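Local coordinates for protein enoyl-CoA hydratase (Mycobacterium smegmatis, PDB 3PE8) that probably catalyses the reversible addition of water to the double bond of enoyl-CoA thioesters, as a zinc-binding member of the crotonase family, at residues T21-R26 with T60-V65; M91-I96 with A201-L206; G97-A102 with E121-A126. All blocks are in the same frame, centred on the assembly; numbering follows the deposited sequence.

Contact 1 of 3, residues T21-R26 with T60-V65; sequences TLTLNR and TGADPV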
ATOM      1  N   THR A  21     -30.935  -6.036 -19.253  1.00 11.06           N
ATOM      2  CA  THR A  21     -31.122  -6.949 -18.154  1.00 10.95           C
ATOM      3  C   THR A  21     -30.627  -8.326 -18.572  1.00 10.45           C
ATOM      4  O   THR A  21     -31.048  -8.863 -19.622  1.00 11.55           O
ATOM      5  CB  THR A  21     -32.606  -7.016 -17.732  1.00 12.25           C
ATOM      6  OG1 THR A  21     -33.109  -5.700 -17.413  1.00 13.83           O
ATOM      7  CG2 THR A  21     -32.787  -7.937 -16.497  1.00 11.94           C
ATOM      8  N   LEU A  22     -29.748  -8.895 -17.752  1.00 10.12           N
ATOM      9  CA  LEU A  22     -29.180 -10.235 -17.959  1.00 10.27           C
ATOM     10  C   LEU A  22     -29.761 -11.088 -16.835  1.00 10.32           C
ATOM     11  O   LEU A  22     -29.533 -10.804 -15.643  1.00 11.19           O
ATOM     12  CB  LEU A  22     -27.657 -10.176 -17.838  1.00 10.39           C
ATOM     13  CG  LEU A  22     -26.936  -9.233 -18.814  1.00 10.63           C
ATOM     14  CD1 LEU A  22     -25.428  -9.234 -18.535  1.00 11.59           C
ATOM     15  CD2 LEU A  22     -27.248  -9.613 -20.281  1.00 13.40           C
ATOM     16  N   THR A  23     -30.562 -12.072 -17.220  1.00 10.09           N
ATOM     17  CA  THR A  23     -31.254 -12.934 -16.243  1.00 10.52           C
ATOM     18  C   THR A  23     -30.643 -14.322 -16.294  1.00 10.06           C
ATOM     19  O   THR A  23     -30.795 -15.018 -17.293  1.00 12.55           O
ATOM     20  CB  THR A  23     -32.759 -12.990 -16.509  1.00 11.82           C
ATOM     21  OG1 THR A  23     -33.317 -11.649 -16.496  1.00 12.67           O
ATOM     22  CG2 THR A  23     -33.456 -13.879 -15.443  1.00 13.14           C
ATOM     23  N   LEU A  24     -29.949 -14.727 -15.220  1.00 10.57           N
ATOM     24  CA  LEU A  24     -29.445 -16.092 -15.071  1.00 11.69           C
ATOM     25  C   LEU A  24     -30.641 -17.042 -15.160  1.00 11.87           C
ATOM     26  O   LEU A  24     -31.621 -16.847 -14.467  1.00 13.39           O
ATOM     27  CB  LEU A  24     -28.741 -16.283 -13.730  1.00 11.38           C
ATOM     28  CG  LEU A  24     -27.638 -15.284 -13.351  1.00 13.05           C
ATOM     29  CD1 LEU A  24     -27.183 -15.603 -11.924  1.00 13.28           C
ATOM     30  CD2 LEU A  24     -26.446 -15.329 -14.316  1.00 14.05           C
ATOM     31  N   ASN A  25     -30.589 -18.025 -16.052  1.00 12.25           N
ATOM     32  CA  ASN A  25     -31.782 -18.780 -16.403  1.00 13.00           C
ATOM     33  C   ASN A  25     -31.566 -20.306 -16.384  1.00 13.45           C
ATOM     34  O   ASN A  25     -31.798 -21.008 -17.389  1.00 14.88           O
ATOM     35  CB  ASN A  25     -32.355 -18.318 -17.773  1.00 13.96           C
ATOM     36  CG  ASN A  25     -33.765 -18.831 -18.009  1.00 16.72           C
ATOM     37  OD1 ASN A  25     -34.589 -18.866 -17.075  1.00 19.05           O
ATOM     38  ND2 ASN A  25     -34.047 -19.247 -19.245  1.00 16.54           N
ATOM     39  N   ARG A  26     -31.109 -20.797 -15.236  1.00 13.29           N
ATOM     40  CA  ARG A  26     -31.079 -22.236 -14.996  1.00 14.52           C
ATOM     41  C   ARG A  26     -31.794 -22.502 -13.683  1.00 14.45           C
ATOM     42  O   ARG A  26     -31.211 -23.072 -12.762  1.00 14.25           O
ATOM     43  CB  ARG A  26     -29.645 -22.802 -14.958  1.00 15.18           C
ATOM     44  CG  ARG A  26     -28.818 -22.572 -16.225  1.00 16.36           C
ATOM     45  CD  ARG A  26     -27.448 -23.143 -16.063  1.00 17.98           C
ATOM     46  NE  ARG A  26     -27.489 -24.615 -16.050  1.00 19.79           N
ATOM     47  CZ  ARG A  26     -26.977 -25.424 -15.122  1.00 19.68           C
ATOM     48  NH1 ARG A  26     -26.355 -24.959 -14.032  1.00 19.77           N
ATOM     49  NH2 ARG A  26     -27.071 -26.742 -15.300  1.00 22.90           N
ATOM     50  N   THR A  60     -29.899 -10.275 -12.750  1.00  8.65           N
ATOM     51  CA  THR A  60     -30.858 -10.870 -11.824  1.00  9.07           C
ATOM     52  C   THR A  60     -30.927 -12.344 -12.118  1.00 10.35           C
ATOM     53  O   THR A  60     -30.299 -12.814 -13.077  1.00 11.09           O
ATOM     54  CB  THR A  60     -32.222 -10.140 -11.891  1.00  9.94           C
ATOM     55  OG1 THR A  60     -33.009 -10.466 -10.734  1.00  9.57           O
ATOM     56  CG2 THR A  60     -33.025 -10.456 -13.165  1.00 10.73           C
ATOM     57  N   GLY A  61     -31.687 -13.065 -11.314  1.00  9.65           N
ATOM     58  CA  GLY A  61     -31.898 -14.500 -11.551  1.00 10.15           C
ATOM     59  C   GLY A  61     -33.346 -14.853 -11.795  1.00  9.84           C
ATOM     60  O   GLY A  61     -34.256 -14.221 -11.242  1.00 10.69           O
ATOM     61  N   ALA A  62     -33.569 -15.904 -12.575  1.00 10.92           N
ATOM     62  CA  ALA A  62     -34.885 -16.516 -12.656  1.00 11.48           C
ATOM     63  C   ALA A  62     -35.301 -16.970 -11.264  1.00 11.64           C
ATOM     64  O   ALA A  62     -34.487 -17.516 -10.539  1.00 12.99           O
ATOM     65  CB  ALA A  62     -34.859 -17.697 -13.637  1.00 12.34           C
ATOM     66  N   ASP A  63     -36.540 -16.727 -10.860  1.00 11.40           N
ATOM     67  CA  ASP A  63     -36.961 -17.088  -9.507  1.00 11.86           C
ATOM     68  C   ASP A  63     -36.908 -18.610  -9.259  1.00 11.92           C
ATOM     69  O   ASP A  63     -37.021 -19.409 -10.203  1.00 12.20           O
ATOM     70  CB  ASP A  63     -38.385 -16.592  -9.220  1.00 11.32           C
ATOM     71  CG  ASP A  63     -38.441 -15.142  -8.707  1.00 15.30           C
ATOM     72  OD1 ASP A  63     -37.452 -14.606  -8.207  1.00 14.77           O
ATOM     73  OD2 ASP A  63     -39.572 -14.571  -8.745  1.00 19.04           O
ATOM     74  N   PRO A  64     -36.779 -19.016  -7.984  1.00 12.48           N
ATOM     75  CA  PRO A  64     -36.778 -18.182  -6.778  1.00 12.87           C
ATOM     76  C   PRO A  64     -35.412 -17.950  -6.161  1.00 13.48           C
ATOM     77  O   PRO A  64     -35.345 -17.350  -5.080  1.00 14.16           O
ATOM     78  CB  PRO A  64     -37.624 -19.012  -5.834  1.00 13.43           C
ATOM     79  CG  PRO A  64     -37.136 -20.442  -6.153  1.00 13.40           C
ATOM     80  CD  PRO A  64     -36.936 -20.448  -7.652  1.00 13.67           C
ATOM     81  N   VAL A  65     -34.346 -18.410  -6.817  1.00 13.53           N
ATOM     82  CA  VAL A  65     -32.982 -18.305  -6.299  1.00 13.14           C
ATOM     83  C   VAL A  65     -32.240 -17.299  -7.179  1.00 12.42           C
ATOM     84  O   VAL A  65     -32.474 -17.252  -8.376  1.00 13.60           O
ATOM     85  CB  VAL A  65     -32.311 -19.684  -6.291  1.00 14.11           C
ATOM     86  CG1 VAL A  65     -30.808 -19.568  -5.975  1.00 16.10           C
ATOM     87  CG2 VAL A  65     -33.014 -20.632  -5.294  1.00 14.57           C
TER
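Thr60 pairs with Thr23 and Gly61 with Leu24 where two parallel strands of the crotonase fold end, the first and last elements of the beta-alpha-beta unit made by strand 19-24, helix 35-50 and strand 56-61. The ladder enters 60-65 at Thr60 N, which donates to Leu22 O at 3.0 Å. Thr60 O then accepts Leu24 N at 2.9 Å, and also faces Thr23 CA. The Thr60 side chain lies beside that of Thr23, both pointing the same way, with CG2 set between backbone N and carbonyl carbon and 3.6 Å from Thr23 OG1. Its OG1, anti to N (chi1 -163°), turns instead to Ala98 O on the next strand. Thr23 CG2 lies against the Gly61-Ala62 peptide, 3.5 Å from Ala62 N, and Gly61 N is held by Asn100 OD1. At Ala62 the strands have ended, yet Ala62 N still donates to Leu24 O, 2.9 Å away. The methyl of Ala62 points toward 21-26: CB lies 3.4 Å from Leu24 O and 3.6 Å from Asn25 OD1, while Asn25 ND2 is bonded to Pro9 O.

Contact 2 of 3, residues M91-I96 with A201-L206; sequences MTKPVI and AVRALL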
ATOM      1  N   MET A  91     -15.341  -2.932 -16.852  1.00 16.88           N
ATOM      2  CA  MET A  91     -16.533  -2.269 -17.375  1.00 15.72           C
ATOM      3  C   MET A  91     -16.534  -0.839 -16.859  1.00 15.33           C
ATOM      4  O   MET A  91     -16.110  -0.581 -15.730  1.00 15.94           O
ATOM      5  CB  MET A  91     -17.788  -3.001 -16.901  1.00 15.28           C
ATOM      6  CG  MET A  91     -17.943  -4.388 -17.516  1.00 17.63           C
ATOM      7  SD  MET A  91     -19.451  -5.142 -16.924  1.00 16.88           S
ATOM      8  CE  MET A  91     -20.685  -4.199 -17.849  1.00 15.66           C
ATOM      9  N   THR A  92     -17.039   0.083 -17.671  1.00 14.58           N
ATOM     10  CA  THR A  92     -17.266   1.455 -17.225  1.00 13.59           C
ATOM     11  C   THR A  92     -18.741   1.768 -17.137  1.00 13.20           C
ATOM     12  O   THR A  92     -19.099   2.838 -16.644  1.00 14.26           O
ATOM     13  CB  THR A  92     -16.611   2.465 -18.130  1.00 15.00           C
ATOM     14  OG1 THR A  92     -17.218   2.433 -19.432  1.00 15.40           O
ATOM     15  CG2 THR A  92     -15.089   2.204 -18.214  1.00 15.31           C
ATOM     16  N   LYS A  93     -19.599   0.863 -17.615  1.00 12.50           N
ATOM     17  CA  LYS A  93     -21.059   1.025 -17.487  1.00 12.01           C
ATOM     18  C   LYS A  93     -21.529   0.381 -16.171  1.00 11.61           C
ATOM     19  O   LYS A  93     -21.120  -0.721 -15.843  1.00 12.08           O
ATOM     20  CB  LYS A  93     -21.755   0.377 -18.685  1.00 12.17           C
ATOM     21  CG  LYS A  93     -21.367   1.026 -20.020  1.00 13.65           C
ATOM     22  CD  LYS A  93     -22.077   0.438 -21.188  1.00 15.92           C
ATOM     23  CE  LYS A  93     -21.551   1.018 -22.477  1.00 13.64           C
ATOM     24  NZ  LYS A  93     -22.141   0.318 -23.650  1.00 15.14           N
ATOM     25  N   PRO A  94     -22.433   1.040 -15.446  1.00 11.15           N
ATOM     26  CA  PRO A  94     -22.843   0.509 -14.180  1.00 11.34           C
ATOM     27  C   PRO A  94     -23.605  -0.808 -14.256  1.00 10.61           C
ATOM     28  O   PRO A  94     -24.418  -0.996 -15.147  1.00 10.55           O
ATOM     29  CB  PRO A  94     -23.791   1.573 -13.633  1.00 11.76           C
ATOM     30  CG  PRO A  94     -23.539   2.779 -14.386  1.00 14.60           C
ATOM     31  CD  PRO A  94     -22.951   2.395 -15.678  1.00 11.83           C
ATOM     32  N   VAL A  95     -23.341  -1.686 -13.291  1.00  9.43           N
ATOM     33  CA  VAL A  95     -24.007  -2.979 -13.142  1.00  8.79           C
ATOM     34  C   VAL A  95     -24.755  -3.005 -11.814  1.00  9.17           C
ATOM     35  O   VAL A  95     -24.157  -2.866 -10.747  1.00  9.60           O
ATOM     36  CB  VAL A  95     -23.023  -4.166 -13.175  1.00  9.78           C
ATOM     37  CG1 VAL A  95     -23.776  -5.500 -13.000  1.00 10.87           C
ATOM     38  CG2 VAL A  95     -22.271  -4.192 -14.520  1.00 10.79           C
ATOM     39  N   ILE A  96     -26.065  -3.141 -11.898  1.00  8.26           N
ATOM     40  CA  ILE A  96     -26.982  -3.189 -10.754  1.00  8.09           C
ATOM     41  C   ILE A  96     -27.369  -4.647 -10.568  1.00  8.87           C
ATOM     42  O   ILE A  96     -27.840  -5.290 -11.515  1.00 10.44           O
ATOM     43  CB  ILE A  96     -28.274  -2.397 -11.001  1.00  8.59           C
ATOM     44  CG1 ILE A  96     -27.973  -0.921 -11.141  1.00  9.05           C
ATOM     45  CG2 ILE A  96     -29.300  -2.655  -9.812  1.00  9.99           C
ATOM     46  CD1 ILE A  96     -29.107  -0.119 -11.843  1.00 10.26           C
ATOM     47  N   ALA A 201     -19.687  11.319 -18.395  1.00 14.19           N
ATOM     48  CA  ALA A 201     -19.289  11.553 -17.013  1.00 13.77           C
ATOM     49  C   ALA A 201     -19.552  10.348 -16.086  1.00 13.49           C
ATOM     50  O   ALA A 201     -18.713   9.991 -15.230  1.00 13.82           O
ATOM     51  CB  ALA A 201     -19.999  12.803 -16.475  1.00 13.64           C
ATOM     52  N   VAL A 202     -20.716   9.711 -16.242  1.00 12.99           N
ATOM     53  CA  VAL A 202     -21.053   8.471 -15.496  1.00 12.43           C
ATOM     54  C   VAL A 202     -19.903   7.446 -15.676  1.00 12.07           C
ATOM     55  O   VAL A 202     -19.373   6.865 -14.717  1.00 12.81           O
ATOM     56  CB  VAL A 202     -22.413   7.906 -15.941  1.00 12.55           C
ATOM     57  CG1 VAL A 202     -22.593   6.406 -15.563  1.00 13.51           C
ATOM     58  CG2 VAL A 202     -23.575   8.792 -15.421  1.00 13.77           C
ATOM     59  N   ARG A 203     -19.517   7.225 -16.931  1.00 11.99           N
ATOM     60  CA  ARG A 203     -18.500   6.232 -17.233  1.00 10.92           C
ATOM     61  C   ARG A 203     -17.128   6.644 -16.730  1.00 11.39           C
ATOM     62  O   ARG A 203     -16.394   5.805 -16.222  1.00 12.71           O
ATOM     63  CB  ARG A 203     -18.476   5.923 -18.733  1.00 11.75           C
ATOM     64  CG  ARG A 203     -19.775   5.249 -19.192  1.00 12.94           C
ATOM     65  CD  ARG A 203     -19.823   5.073 -20.720  1.00 15.08           C
ATOM     66  NE  ARG A 203     -21.213   4.845 -21.167  1.00 16.33           N
ATOM     67  CZ  ARG A 203     -21.570   4.663 -22.433  1.00 20.18           C
ATOM     68  NH1 ARG A 203     -20.649   4.693 -23.391  1.00 22.74           N
ATOM     69  NH2 ARG A 203     -22.846   4.464 -22.756  1.00 22.41           N
ATOM     70  N   ALA A 204     -16.772   7.918 -16.875  1.00 11.89           N
ATOM     71  CA  ALA A 204     -15.490   8.404 -16.375  1.00 11.91           C
ATOM     72  C   ALA A 204     -15.416   8.286 -14.839  1.00 12.14           C
ATOM     73  O   ALA A 204     -14.406   7.831 -14.274  1.00 12.35           O
ATOM     74  CB  ALA A 204     -15.238   9.863 -16.857  1.00 12.80           C
ATOM     75  N   LEU A 205     -16.500   8.636 -14.165  1.00 11.42           N
ATOM     76  CA  LEU A 205     -16.515   8.568 -12.713  1.00 12.27           C
ATOM     77  C   LEU A 205     -16.500   7.112 -12.255  1.00 11.26           C
ATOM     78  O   LEU A 205     -15.744   6.752 -11.349  1.00 10.63           O
ATOM     79  CB  LEU A 205     -17.680   9.342 -12.112  1.00 13.78           C
ATOM     80  CG  LEU A 205     -17.666   9.383 -10.582  1.00 16.99           C
ATOM     81  CD1 LEU A 205     -16.306   9.706  -9.889  1.00 18.20           C
ATOM     82  CD2 LEU A 205     -18.747  10.349 -10.097  1.00 19.31           C
ATOM     83  N   LEU A 206     -17.289   6.243 -12.887  1.00 10.59           N
ATOM     84  CA  LEU A 206     -17.274   4.814 -12.490  1.00  9.88           C
ATOM     85  C   LEU A 206     -15.917   4.129 -12.790  1.00 10.88           C
ATOM     86  O   LEU A 206     -15.419   3.346 -12.000  1.00 10.98           O
ATOM     87  CB  LEU A 206     -18.449   4.035 -13.087  1.00  9.69           C
ATOM     88  CG  LEU A 206     -18.556   2.602 -12.592  1.00 10.07           C
ATOM     89  CD1 LEU A 206     -18.698   2.544 -11.041  1.00 11.20           C
ATOM     90  CD2 LEU A 206     -19.729   1.890 -13.254  1.00 11.19           C
TER
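Thr92, Lys93 and Pro94 pack against Val202, Arg203 and Leu206 in a buried loop-to-helix contact, where the chain leading into strand 95-99 meets an early turn of the long helix 199-234. No hydrogen bond crosses it. Thr92 O approaches the helix backbone, 3.5 Å from Arg203 CA in a CH...O contact, and Leu206 CD2 comes within 3.6 Å of the same oxygen. Thr92 OG1 lies against Arg203 CB and CG, the two side chains crossing at about a right angle. The Pro94 ring sits on two apolar branches, its CG 3.9 Å from Val202 CG1 and its CD 4.1 Å from Leu206 CD2; Leu158 of the second subunit also packs on this proline. Lys93 and Arg203 run side by side in the same direction, with Lys93 CE 3.6 Å above the centre of one guanidinium face. Their like charges come close, Lys93 NZ lying 4.3 Å from Arg203 NH2. Each has its own outside partner: Arg203 NH2 forms a salt bridge with Asp55, and Lys93 NZ is bonded to the carbonyls of Ala48, Gln49 and Val54. These acceptors probably offset the repulsion, whereas buried Thr92 O has no hydrogen-bond partner.

Contact 3 of 3, residues G97-A102 with E121-A126; sequences GAINGA and ENAKFA
Ile99, Gly101 and Ala102 meet Ala123, Lys124 and Phe125 where the chain leaves the main sheet of the crotonase fold and enters the small sheet of strands 102-104, 124-126 and 163-164. Although the backbones come close, with Gly101 CA and Ala123 CA 3.9 Å apart, no hydrogen bond joins the two segments. The backbones meet through weaker CA-H...O contacts: Ala123 CA faces Gly101 O, and Ala102 CA lies 3.4 Å from Lys124 O. Ala123 CB rests against Ile99 O at 3.4 Å and Ile99 CG2 at 3.9 Å. That same CG2, anti to its backbone N, reaches the Phe125 ring obliquely, 4.0 Å from CE2 and equally near CZ. Lys124 CG stands between backbone N and carbonyl carbon (chi1 48°), and the chain extends past Ala102, whose CB is 4.0 Å from Lys124 CG; the lysine also makes a cation-pi contact with Tyr162. Gly101 N is buried here without a hydrogen-bond partner. The Asn100 side chain leads to other neighbours, its ND2 bonded to Asp63 OD1. Helix 106-113, which carries the zinc ligand Glu109, flanks the apolar side through Ala111 against Ile99 and Leu108 against Phe125, while Leu183 of helix 183-195 touches Asn100 and strand 56-61 adjoins it through Thr60.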
ATOM      1  N   GLY A  97     -27.108  -5.193  -9.383  1.00  8.65           N
ATOM      2  CA  GLY A  97     -27.581  -6.545  -9.058  1.00  8.84           C
ATOM      3  C   GLY A  97     -28.924  -6.461  -8.396  1.00  8.99           C
ATOM      4  O   GLY A  97     -29.056  -5.784  -7.344  1.00  9.45           O
ATOM      5  N   ALA A  98     -29.937  -7.123  -8.978  1.00  8.15           N
ATOM      6  CA  ALA A  98     -31.285  -7.189  -8.397  1.00  8.21           C
ATOM      7  C   ALA A  98     -31.410  -8.584  -7.823  1.00  8.38           C
ATOM      8  O   ALA A  98     -31.652  -9.571  -8.543  1.00  8.82           O
ATOM      9  CB  ALA A  98     -32.355  -6.896  -9.455  1.00  9.11           C
ATOM     10  N   ILE A  99     -31.160  -8.676  -6.527  1.00  8.17           N
ATOM     11  CA  ILE A  99     -31.039  -9.997  -5.871  1.00  8.74           C
ATOM     12  C   ILE A  99     -32.415 -10.477  -5.456  1.00  8.92           C
ATOM     13  O   ILE A  99     -33.008  -9.962  -4.486  1.00  9.19           O
ATOM     14  CB  ILE A  99     -30.106  -9.929  -4.682  1.00  7.76           C
ATOM     15  CG1 ILE A  99     -28.777  -9.204  -5.014  1.00  9.10           C
ATOM     16  CG2 ILE A  99     -29.829 -11.364  -4.170  1.00  9.42           C
ATOM     17  CD1 ILE A  99     -28.030  -9.806  -6.239  1.00 10.05           C
ATOM     18  N   ASN A 100     -32.911 -11.488  -6.171  1.00  9.06           N
ATOM     19  CA  ASN A 100     -34.294 -11.953  -6.066  1.00 10.43           C
ATOM     20  C   ASN A 100     -34.514 -13.104  -5.083  1.00 10.33           C
ATOM     21  O   ASN A 100     -35.639 -13.485  -4.836  1.00 12.96           O
ATOM     22  CB  ASN A 100     -34.802 -12.384  -7.440  1.00 11.42           C
ATOM     23  CG  ASN A 100     -33.946 -13.483  -8.056  1.00 12.13           C
ATOM     24  OD1 ASN A 100     -32.772 -13.246  -8.376  1.00 10.91           O
ATOM     25  ND2 ASN A 100     -34.507 -14.688  -8.209  1.00 11.08           N
ATOM     26  N   GLY A 101     -33.436 -13.685  -4.572  1.00  9.75           N
ATOM     27  CA  GLY A 101     -33.495 -14.868  -3.729  1.00 10.47           C
ATOM     28  C   GLY A 101     -32.084 -15.155  -3.228  1.00  9.22           C
ATOM     29  O   GLY A 101     -31.237 -14.243  -3.180  1.00  9.81           O
ATOM     30  N   ALA A 102     -31.834 -16.409  -2.864  1.00  9.41           N
ATOM     31  CA  ALA A 102     -30.555 -16.793  -2.285  1.00  9.84           C
ATOM     32  C   ALA A 102     -29.401 -16.533  -3.251  1.00  9.47           C
ATOM     33  O   ALA A 102     -29.484 -16.832  -4.447  1.00  9.85           O
ATOM     34  CB  ALA A 102     -30.569 -18.286  -1.862  1.00 10.94           C
ATOM     35  N   GLU A 121     -37.222  -8.673  -0.489  1.00 13.26           N
ATOM     36  CA  GLU A 121     -37.444  -9.108   0.873  0.70 14.72           C
ATOM     37  C   GLU A 121     -37.045 -10.597   1.021  1.00 15.73           C
ATOM     38  O   GLU A 121     -36.680 -11.034   2.106  1.00 17.38           O
ATOM     39  CB  GLU A 121     -38.926  -8.909   1.247  0.70 16.61           C
ATOM     40  CG  GLU A 121     -39.880  -9.761   0.374  0.70 19.94           C
ATOM     41  CD  GLU A 121     -41.333  -9.281   0.363  0.70 23.38           C
ATOM     42  OE1 GLU A 121     -41.763  -8.600   1.337  0.70 30.35           O
ATOM     43  OE2 GLU A 121     -42.055  -9.569  -0.629  0.70 18.68           O
ATOM     44  N   ASN A 122     -37.120 -11.329  -0.088  1.00 16.41           N
ATOM     45  CA  ASN A 122     -36.727 -12.757  -0.179  1.00 18.71           C
ATOM     46  C   ASN A 122     -35.264 -13.043  -0.394  1.00 17.13           C
ATOM     47  O   ASN A 122     -34.826 -14.209  -0.387  1.00 18.17           O
ATOM     48  CB  ASN A 122     -37.525 -13.395  -1.323  1.00 20.89           C
ATOM     49  CG  ASN A 122     -38.996 -13.422  -1.017  1.00 26.95           C
ATOM     50  OD1 ASN A 122     -39.395 -13.342   0.158  1.00 32.83           O
ATOM     51  ND2 ASN A 122     -39.827 -13.534  -2.056  1.00 32.31           N
ATOM     52  N   ALA A 123     -34.478 -12.007  -0.624  1.00 13.86           N
ATOM     53  CA  ALA A 123     -33.044 -12.233  -0.832  1.00 12.80           C
ATOM     54  C   ALA A 123     -32.417 -12.718   0.451  1.00 12.21           C
ATOM     55  O   ALA A 123     -32.819 -12.339   1.556  1.00 12.24           O
ATOM     56  CB  ALA A 123     -32.393 -10.974  -1.269  1.00 12.77           C
ATOM     57  N   LYS A 124     -31.423 -13.558   0.306  1.00 11.55           N
ATOM     58  CA  LYS A 124     -30.571 -13.947   1.450  1.00 11.16           C
ATOM     59  C   LYS A 124     -29.211 -14.271   0.917  1.00 10.19           C
ATOM     60  O   LYS A 124     -29.061 -14.567  -0.267  1.00 10.92           O
ATOM     61  CB  LYS A 124     -31.135 -15.113   2.249  1.00 13.91           C
ATOM     62  CG  LYS A 124     -31.580 -16.268   1.471  1.00 16.82           C
ATOM     63  CD  LYS A 124     -32.430 -17.214   2.336  1.00 21.66           C
ATOM     64  CE  LYS A 124     -32.788 -18.453   1.548  1.00 27.11           C
ATOM     65  NZ  LYS A 124     -33.705 -19.329   2.312  1.00 30.84           N
ATOM     66  N   PHE A 125     -28.202 -14.198   1.776  1.00  8.76           N
ATOM     67  CA  PHE A 125     -26.813 -14.252   1.319  1.00  8.55           C
ATOM     68  C   PHE A 125     -26.061 -15.226   2.219  1.00  9.08           C
ATOM     69  O   PHE A 125     -26.236 -15.214   3.431  1.00 10.32           O
ATOM     70  CB  PHE A 125     -26.175 -12.862   1.442  1.00  7.41           C
ATOM     71  CG  PHE A 125     -26.881 -11.801   0.664  1.00  8.90           C
ATOM     72  CD1 PHE A 125     -27.968 -11.100   1.197  1.00 10.36           C
ATOM     73  CD2 PHE A 125     -26.469 -11.525  -0.629  1.00 10.31           C
ATOM     74  CE1 PHE A 125     -28.583 -10.106   0.425  1.00 10.52           C
ATOM     75  CE2 PHE A 125     -27.106 -10.560  -1.376  1.00 11.73           C
ATOM     76  CZ  PHE A 125     -28.156  -9.888  -0.861  1.00 10.93           C
ATOM     77  N   ALA A 126     -25.249 -16.076   1.621  1.00  9.03           N
ATOM     78  CA  ALA A 126     -24.444 -17.034   2.408  1.00  9.47           C
ATOM     79  C   ALA A 126     -23.160 -17.404   1.735  1.00  9.68           C
ATOM     80  O   ALA A 126     -23.063 -17.388   0.507  1.00 10.29           O
ATOM     81  CB  ALA A 126     -25.287 -18.322   2.744  1.00 11.04           C
TER

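How the contacts relate
From the N terminus, contact 1 is the first to close, bringing strand 56-61 back beside strand 19-24 after helix 35-50. The chain then reaches strand 95-99, whose approach opens contact 2 and whose end opens contact 3. Contact 3 closes first, after helix 106-113 and strand 116-120, and is nested within the much longer loop that contact 2 closes at helix 199-234. Contacts 1 and 3 touch, with centres about 11 Å apart, through neighbouring strands of the main sheet; the centre of contact 2 lies about 23 Å from either. Contact 1 joins strands within the main sheet, contact 3 ties that sheet to the small one, and contact 2 ties it to the long helix.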